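Local structure of malic enzyme (Entamoeba histolytica, 3NV9) at residues N146-I152 with N174-I178; L257-R261 with K273-C277. The protein probably catalyses the NAD(P)-dependent oxidative decarboxylation of malate to pyruvate, as malic enzymes do, and works as a dimer. One frame throughout, in Å; residues are numbered along the deposited sequence.

Interaction 1 (N146-I152 with N174-I178)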
ATOM      1  N   ASN A 146     -22.672   9.144  -2.944  1.00 30.70           N
ATOM      2  CA  ASN A 146     -21.854   8.141  -2.284  1.00 30.52           C
ATOM      3  C   ASN A 146     -22.635   6.869  -1.951  1.00 29.57           C
ATOM      4  O   ASN A 146     -23.642   6.898  -1.241  1.00 29.28           O
ATOM      5  CB  ASN A 146     -21.153   8.723  -1.054  1.00 29.06           C
ATOM      6  CG  ASN A 146     -20.111   9.695  -1.439  1.00 31.22           C
ATOM      7  OD1 ASN A 146     -19.010   9.318  -1.938  1.00 32.95           O
ATOM      8  ND2 ASN A 146     -20.428  10.966  -1.264  1.00 24.02           N
ATOM      9  N   ASP A 147     -22.123   5.765  -2.446  1.00 29.07           N
ATOM     10  CA  ASP A 147     -22.827   4.491  -2.401  1.00 30.02           C
ATOM     11  C   ASP A 147     -22.147   3.472  -1.476  1.00 29.38           C
ATOM     12  O   ASP A 147     -21.104   2.914  -1.790  1.00 28.94           O
ATOM     13  CB  ASP A 147     -22.932   3.956  -3.835  1.00 30.73           C
ATOM     14  CG  ASP A 147     -23.698   2.693  -3.933  1.00 32.74           C
ATOM     15  OD1 ASP A 147     -24.306   2.263  -2.938  1.00 35.48           O
ATOM     16  OD2 ASP A 147     -23.669   2.099  -5.044  1.00 40.40           O
ATOM     17  N   PRO A 148     -22.775   3.186  -0.343  1.00 29.71           N
ATOM     18  CA  PRO A 148     -22.166   2.254   0.620  1.00 29.81           C
ATOM     19  C   PRO A 148     -21.864   0.901  -0.007  1.00 31.00           C
ATOM     20  O   PRO A 148     -20.820   0.298   0.297  1.00 30.79           O
ATOM     21  CB  PRO A 148     -23.221   2.083   1.682  1.00 29.89           C
ATOM     22  CG  PRO A 148     -24.518   2.668   1.100  1.00 30.28           C
ATOM     23  CD  PRO A 148     -24.192   3.491  -0.086  1.00 29.62           C
ATOM     24  N   ASP A 149     -22.756   0.430  -0.888  1.00 30.66           N
ATOM     25  CA  ASP A 149     -22.585  -0.863  -1.525  1.00 30.87           C
ATOM     26  C   ASP A 149     -21.319  -0.907  -2.370  1.00 29.58           C
ATOM     27  O   ASP A 149     -20.734  -1.971  -2.562  1.00 29.34           O
ATOM     28  CB  ASP A 149     -23.829  -1.228  -2.402  1.00 32.20           C
ATOM     29  CG  ASP A 149     -25.163  -1.169  -1.618  1.00 36.16           C
ATOM     30  OD1 ASP A 149     -25.223  -1.513  -0.404  1.00 35.05           O
ATOM     31  OD2 ASP A 149     -26.180  -0.768  -2.256  1.00 42.99           O
ATOM     32  N   ALA A 150     -20.915   0.250  -2.896  1.00 28.75           N
ATOM     33  CA  ALA A 150     -19.660   0.348  -3.628  1.00 28.16           C
ATOM     34  C   ALA A 150     -18.467   0.113  -2.652  1.00 27.17           C
ATOM     35  O   ALA A 150     -17.521  -0.619  -2.961  1.00 27.10           O
ATOM     36  CB  ALA A 150     -19.546   1.705  -4.329  1.00 27.05           C
ATOM     37  N   VAL A 151     -18.556   0.706  -1.468  1.00 26.16           N
ATOM     38  CA  VAL A 151     -17.519   0.556  -0.460  1.00 26.06           C
ATOM     39  C   VAL A 151     -17.487  -0.916  -0.040  1.00 26.42           C
ATOM     40  O   VAL A 151     -16.425  -1.526  -0.046  1.00 25.65           O
ATOM     41  CB  VAL A 151     -17.665   1.572   0.734  1.00 26.02           C
ATOM     42  CG1 VAL A 151     -16.481   1.476   1.700  1.00 26.17           C
ATOM     43  CG2 VAL A 151     -17.743   3.032   0.219  1.00 25.66           C
ATOM     44  N   ILE A 152     -18.665  -1.511   0.179  1.00 26.42           N
ATOM     45  CA  ILE A 152     -18.745  -2.940   0.580  1.00 27.13           C
ATOM     46  C   ILE A 152     -18.098  -3.860  -0.435  1.00 27.26           C
ATOM     47  O   ILE A 152     -17.281  -4.737  -0.089  1.00 27.37           O
ATOM     48  CB  ILE A 152     -20.203  -3.378   0.871  1.00 26.52           C
ATOM     49  CG1 ILE A 152     -20.657  -2.694   2.159  1.00 27.85           C
ATOM     50  CG2 ILE A 152     -20.273  -4.836   1.058  1.00 25.33           C
ATOM     51  CD1 ILE A 152     -22.184  -2.683   2.425  1.00 27.01           C
ATOM     52  N   ASN A 174     -23.953   5.859   6.076  1.00 27.05           N
ATOM     53  CA  ASN A 174     -23.168   4.932   5.261  1.00 27.47           C
ATOM     54  C   ASN A 174     -22.145   4.113   6.113  1.00 27.40           C
ATOM     55  O   ASN A 174     -22.072   2.876   6.004  1.00 26.11           O
ATOM     56  CB  ASN A 174     -22.427   5.681   4.120  1.00 28.61           C
ATOM     57  CG  ASN A 174     -23.278   5.890   2.863  1.00 30.21           C
ATOM     58  OD1 ASN A 174     -24.432   5.462   2.782  1.00 35.46           O
ATOM     59  ND2 ASN A 174     -22.690   6.556   1.865  1.00 30.72           N
ATOM     60  N   CYS A 175     -21.369   4.787   6.979  1.00 26.68           N
ATOM     61  CA  CYS A 175     -20.350   4.050   7.763  1.00 27.42           C
ATOM     62  C   CYS A 175     -20.936   2.831   8.529  1.00 27.50           C
ATOM     63  O   CYS A 175     -20.279   1.790   8.651  1.00 27.56           O
ATOM     64  CB  CYS A 175     -19.629   4.987   8.730  1.00 26.95           C
ATOM     65  SG  CYS A 175     -20.733   5.799   9.903  1.00 25.97           S
ATOM     66  N   TYR A 176     -22.196   2.915   8.960  1.00 27.08           N
ATOM     67  CA  TYR A 176     -22.797   1.764   9.684  1.00 27.48           C
ATOM     68  C   TYR A 176     -23.023   0.549   8.796  1.00 27.33           C
ATOM     69  O   TYR A 176     -22.589  -0.597   9.102  1.00 27.74           O
ATOM     70  CB  TYR A 176     -24.096   2.174  10.377  1.00 27.75           C
ATOM     71  CG  TYR A 176     -23.937   3.263  11.417  1.00 27.25           C
ATOM     72  CD1 TYR A 176     -23.110   3.064  12.567  1.00 29.69           C
ATOM     73  CD2 TYR A 176     -24.616   4.461  11.302  1.00 25.61           C
ATOM     74  CE1 TYR A 176     -22.987   4.044  13.539  1.00 25.61           C
ATOM     75  CE2 TYR A 176     -24.464   5.463  12.249  1.00 30.55           C
ATOM     76  CZ  TYR A 176     -23.647   5.234  13.381  1.00 28.58           C
ATOM     77  OH  TYR A 176     -23.555   6.208  14.353  1.00 30.45           O
ATOM     78  N   LYS A 177     -23.662   0.799   7.658  1.00 26.83           N
ATOM     79  CA  LYS A 177     -23.979  -0.261   6.731  1.00 25.91           C
ATOM     80  C   LYS A 177     -22.703  -0.960   6.292  1.00 26.20           C
ATOM     81  O   LYS A 177     -22.614  -2.208   6.301  1.00 27.00           O
ATOM     82  CB  LYS A 177     -24.796   0.305   5.535  1.00 25.30           C
ATOM     83  CG  LYS A 177     -25.048  -0.727   4.485  1.00 24.78           C
ATOM     84  CD  LYS A 177     -26.045  -0.270   3.388  1.00 26.58           C
ATOM     85  CE  LYS A 177     -26.358  -1.417   2.398  1.00 24.76           C
ATOM     86  NZ  LYS A 177     -27.449  -1.068   1.425  1.00 23.06           N
ATOM     87  N   ILE A 178     -21.708  -0.159   5.907  1.00 25.74           N
ATOM     88  CA  ILE A 178     -20.423  -0.665   5.449  1.00 25.35           C
ATOM     89  C   ILE A 178     -19.747  -1.481   6.542  1.00 25.74           C
ATOM     90  O   ILE A 178     -19.342  -2.605   6.310  1.00 26.30           O
ATOM     91  CB  ILE A 178     -19.504   0.493   4.977  1.00 25.07           C
ATOM     92  CG1 ILE A 178     -20.123   1.209   3.759  1.00 24.33           C
ATOM     93  CG2 ILE A 178     -18.131  -0.030   4.615  1.00 26.52           C
ATOM     94  CD1 ILE A 178     -19.568   2.671   3.520  1.00 20.98           C
TER
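Asn146 opens the contact with its backbone: Asn174 ND2 donates to Asn146 O over 3.3 Å at an N-H...O angle of 160°, tying the first residue of helix 174-185 to the loop ahead of helix 148-158. The amide OD1 of Asn146 turns elsewhere, to Ser139. Asp147 is the N-cap of its own helix, with Asp147 OD1 accepting from Asp149 N at 3.2 Å. Pro148, in the first turn, points toward the partner; its CG lies 3.3 Å from Asn174 OD1, and its CB meets Ile178 CG1 at 3.8 Å. At the exposed margin, Asp149 OD1 and Lys177 NZ form a salt bridge of 2.9 Å, reached by a fully extended lysine; as a hydrogen bond it is weak, and the same NZ also hydrogen-bonds a glycerol, probably from the crystallisation liquor. Val151 CB then packs on Ile178 CD1 at 3.5 Å, and Ile152 CG1 reaches Ile178 CG1 at 4.3 Å, so Ile178 fills the groove between Pro148, Val151 and Ile152. The segment axes run 9.1 Å apart at 36°, a roughly parallel helix pair of the N-terminal malic enzyme domain, joined through strand 164-167 of its parallel sheet. Helices 193-213 and 229-240 border Cys175 and Tyr176, while Ala150 packs against Arg157 of the second subunit.

Interaction 2 (L257-R261 with K273-C277)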
ATOM      1  N   LEU A 257     -32.344  13.110  22.177  1.00 40.37           N
ATOM      2  CA  LEU A 257     -32.776  11.795  21.808  1.00 39.80           C
ATOM      3  C   LEU A 257     -33.540  11.229  23.018  1.00 40.73           C
ATOM      4  O   LEU A 257     -33.163  11.432  24.197  1.00 38.96           O
ATOM      5  CB  LEU A 257     -31.592  10.913  21.419  1.00 39.31           C
ATOM      6  CG  LEU A 257     -31.094  10.953  19.965  1.00 37.91           C
ATOM      7  CD1 LEU A 257     -30.566  12.339  19.612  1.00 36.91           C
ATOM      8  CD2 LEU A 257     -30.040   9.868  19.663  1.00 33.28           C
ATOM      9  N   HIS A 258     -34.650  10.564  22.692  1.00 42.14           N
ATOM     10  CA  HIS A 258     -35.644  10.074  23.667  1.00 43.26           C
ATOM     11  C   HIS A 258     -36.609   9.189  22.889  1.00 44.16           C
ATOM     12  O   HIS A 258     -36.544   9.144  21.657  1.00 43.34           O
ATOM     13  CB  HIS A 258     -36.354  11.233  24.393  1.00 43.12           C
ATOM     14  CG  HIS A 258     -37.076  12.198  23.489  1.00 45.42           C
ATOM     15  ND1 HIS A 258     -38.095  11.820  22.637  1.00 47.20           N
ATOM     16  CD2 HIS A 258     -36.944  13.541  23.333  1.00 47.54           C
ATOM     17  CE1 HIS A 258     -38.542  12.881  21.984  1.00 48.97           C
ATOM     18  NE2 HIS A 258     -37.865  13.940  22.389  1.00 46.98           N
ATOM     19  N   ASN A 259     -37.486   8.469  23.593  1.00 46.15           N
ATOM     20  CA  ASN A 259     -38.372   7.485  22.932  1.00 47.48           C
ATOM     21  C   ASN A 259     -39.516   8.078  22.097  1.00 48.18           C
ATOM     22  O   ASN A 259     -40.231   7.326  21.456  1.00 47.63           O
ATOM     23  CB  ASN A 259     -38.888   6.392  23.904  1.00 47.43           C
ATOM     24  CG  ASN A 259     -39.798   6.939  25.000  1.00 48.13           C
ATOM     25  OD1 ASN A 259     -40.422   7.992  24.859  1.00 45.65           O
ATOM     26  ND2 ASN A 259     -39.874   6.205  26.111  1.00 49.91           N
ATOM     27  N   GLY A 260     -39.654   9.412  22.097  1.00 49.32           N
ATOM     28  CA  GLY A 260     -40.628  10.109  21.231  1.00 51.75           C
ATOM     29  C   GLY A 260     -40.109  10.683  19.895  1.00 53.02           C
ATOM     30  O   GLY A 260     -40.719  11.618  19.309  1.00 52.45           O
ATOM     31  N   ARG A 261     -38.985  10.137  19.420  1.00 53.86           N
ATOM     32  CA  ARG A 261     -38.407  10.515  18.128  1.00 54.59           C
ATOM     33  C   ARG A 261     -38.866   9.554  17.019  1.00 55.17           C
ATOM     34  O   ARG A 261     -38.166   8.577  16.695  1.00 54.87           O
ATOM     35  CB  ARG A 261     -36.864  10.599  18.206  1.00 54.57           C
ATOM     36  CG  ARG A 261     -36.264  11.633  19.212  1.00 55.23           C
ATOM     37  CD  ARG A 261     -36.401  13.102  18.767  1.00 55.75           C
ATOM     38  NE  ARG A 261     -35.764  13.349  17.474  1.00 56.28           N
ATOM     39  CZ  ARG A 261     -34.599  13.973  17.304  1.00 55.83           C
ATOM     40  NH1 ARG A 261     -33.911  14.418  18.344  1.00 57.10           N
ATOM     41  NH2 ARG A 261     -34.112  14.148  16.084  1.00 56.97           N
ATOM     42  N   LYS A 273     -28.795   5.174  16.885  1.00 37.58           N
ATOM     43  CA  LYS A 273     -29.412   6.312  17.581  1.00 37.35           C
ATOM     44  C   LYS A 273     -30.728   5.866  18.238  1.00 37.78           C
ATOM     45  O   LYS A 273     -31.084   6.348  19.325  1.00 36.85           O
ATOM     46  CB  LYS A 273     -29.634   7.534  16.672  1.00 37.19           C
ATOM     47  CG  LYS A 273     -28.376   8.103  15.983  1.00 36.96           C
ATOM     48  CD  LYS A 273     -28.742   9.209  14.950  1.00 39.29           C
ATOM     49  CE  LYS A 273     -29.566  10.371  15.543  1.00 39.62           C
ATOM     50  NZ  LYS A 273     -29.916  11.427  14.539  1.00 41.80           N
ATOM     51  N   TRP A 274     -31.411   4.928  17.591  1.00 38.57           N
ATOM     52  CA  TRP A 274     -32.686   4.403  18.088  1.00 41.34           C
ATOM     53  C   TRP A 274     -32.579   3.647  19.438  1.00 42.01           C
ATOM     54  O   TRP A 274     -33.359   3.943  20.371  1.00 42.57           O
ATOM     55  CB  TRP A 274     -33.395   3.557  17.017  1.00 40.96           C
ATOM     56  CG  TRP A 274     -34.735   3.085  17.509  1.00 45.19           C
ATOM     57  CD1 TRP A 274     -35.198   1.782  17.548  1.00 44.29           C
ATOM     58  CD2 TRP A 274     -35.770   3.906  18.085  1.00 44.24           C
ATOM     59  NE1 TRP A 274     -36.456   1.770  18.102  1.00 47.22           N
ATOM     60  CE2 TRP A 274     -36.827   3.052  18.435  1.00 46.14           C
ATOM     61  CE3 TRP A 274     -35.907   5.281  18.313  1.00 45.09           C
ATOM     62  CZ2 TRP A 274     -38.009   3.532  19.017  1.00 47.62           C
ATOM     63  CZ3 TRP A 274     -37.066   5.761  18.907  1.00 44.15           C
ATOM     64  CH2 TRP A 274     -38.102   4.891  19.253  1.00 46.29           C
ATOM     65  N   GLU A 275     -31.613   2.719  19.537  1.00 42.58           N
ATOM     66  CA  GLU A 275     -31.279   2.016  20.797  1.00 43.50           C
ATOM     67  C   GLU A 275     -31.022   3.029  21.924  1.00 43.31           C
ATOM     68  O   GLU A 275     -31.509   2.890  23.044  1.00 43.88           O
ATOM     69  CB  GLU A 275     -30.077   1.098  20.572  1.00 43.87           C
ATOM     70  CG  GLU A 275     -29.334   0.586  21.842  1.00 48.18           C
ATOM     71  CD  GLU A 275     -30.088  -0.524  22.613  1.00 53.01           C
ATOM     72  OE1 GLU A 275     -31.067  -1.086  22.064  1.00 54.41           O
ATOM     73  OE2 GLU A 275     -29.707  -0.822  23.776  1.00 54.05           O
ATOM     74  N   ILE A 276     -30.282   4.081  21.591  1.00 42.85           N
ATOM     75  CA  ILE A 276     -30.028   5.200  22.499  1.00 41.44           C
ATOM     76  C   ILE A 276     -31.284   6.027  22.803  1.00 41.27           C
ATOM     77  O   ILE A 276     -31.398   6.609  23.887  1.00 41.21           O
ATOM     78  CB  ILE A 276     -28.892   6.091  21.901  1.00 41.04           C
ATOM     79  CG1 ILE A 276     -27.564   5.343  21.986  1.00 39.81           C
ATOM     80  CG2 ILE A 276     -28.845   7.499  22.531  1.00 39.21           C
ATOM     81  CD1 ILE A 276     -26.491   5.862  21.030  1.00 40.93           C
ATOM     82  N   CYS A 277     -32.211   6.097  21.846  1.00 41.00           N
ATOM     83  CA  CYS A 277     -33.502   6.745  22.072  1.00 40.70           C
ATOM     84  C   CYS A 277     -34.352   5.969  23.100  1.00 41.24           C
ATOM     85  O   CYS A 277     -34.933   6.563  23.997  1.00 39.61           O
ATOM     86  CB  CYS A 277     -34.249   6.937  20.767  1.00 41.21           C
ATOM     87  SG  CYS A 277     -33.636   8.350  19.742  1.00 39.30           S
TER
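In the Rossmann-type NAD-binding domain, the loop after edge strand 255-256 folds back on helix 271-279. The loop makes a type I beta turn from His258 to Arg261, closed by a weak Arg261 N to His258 O hydrogen bond of 3.5 Å, and Arg261 is the N-cap of helix 262-266. Gly260 N also donates to His258 ND1 at 2.9 Å, so the imidazole adds a side-chain bond to the same turn.

Apolar contact supplies much of the join. Leu257 points toward the helix: its CD2 lies 3.9 Å from Ile276 CG2 and 3.8 Å from Lys273 CB, and its CG is 3.6 Å from Cys277 SG. Cys277 fits between Leu257 and the turn, with its CB 3.3 Å from His258 O, and the CA atoms of His258 and Cys277 are 4.3 Å apart. Ile264 of helix 262-266 and Met250 of strand 248-252 extend this buried cluster.

Trp274 meets backbone carbonyls of the turn. Asn259 O lies near the ring plane at its edge, 3.9 Å from Trp274 CH2, whereas Arg261 O approaches Trp274 CZ3 obliquely at 3.7 Å. Lys265 adds a cation-pi contact.

Polar ends find partners beyond the two segments: Arg261 and Lys273 both form salt bridges with Asp252, and Asn259 OD1 accepts from Lys284 NZ. Between the segments themselves no hydrogen bond forms; even Asn259 N and Cys277 O, 3.2 Å apart, have too poor an angle.

The two contacts follow one another along the chain: interaction 1 closes before interaction 2 opens. Their centres are 23 Å apart and their nearest atoms about 5 Å, without touching. Interaction 1 belongs to the N-terminal malic enzyme domain, where its helices accompany the four-stranded parallel sheet; interaction 2 belongs to the NAD-binding domain, beside the edge of the mixed sheet formed by strands 255-256 and 248-252. Helices 193-213 and 229-240 lie between them in sequence, and both touch helix 174-185 of interaction 1. Each contact thus lies inside one domain, while side chains of helix 174-185 reach across to the NAD-binding domain.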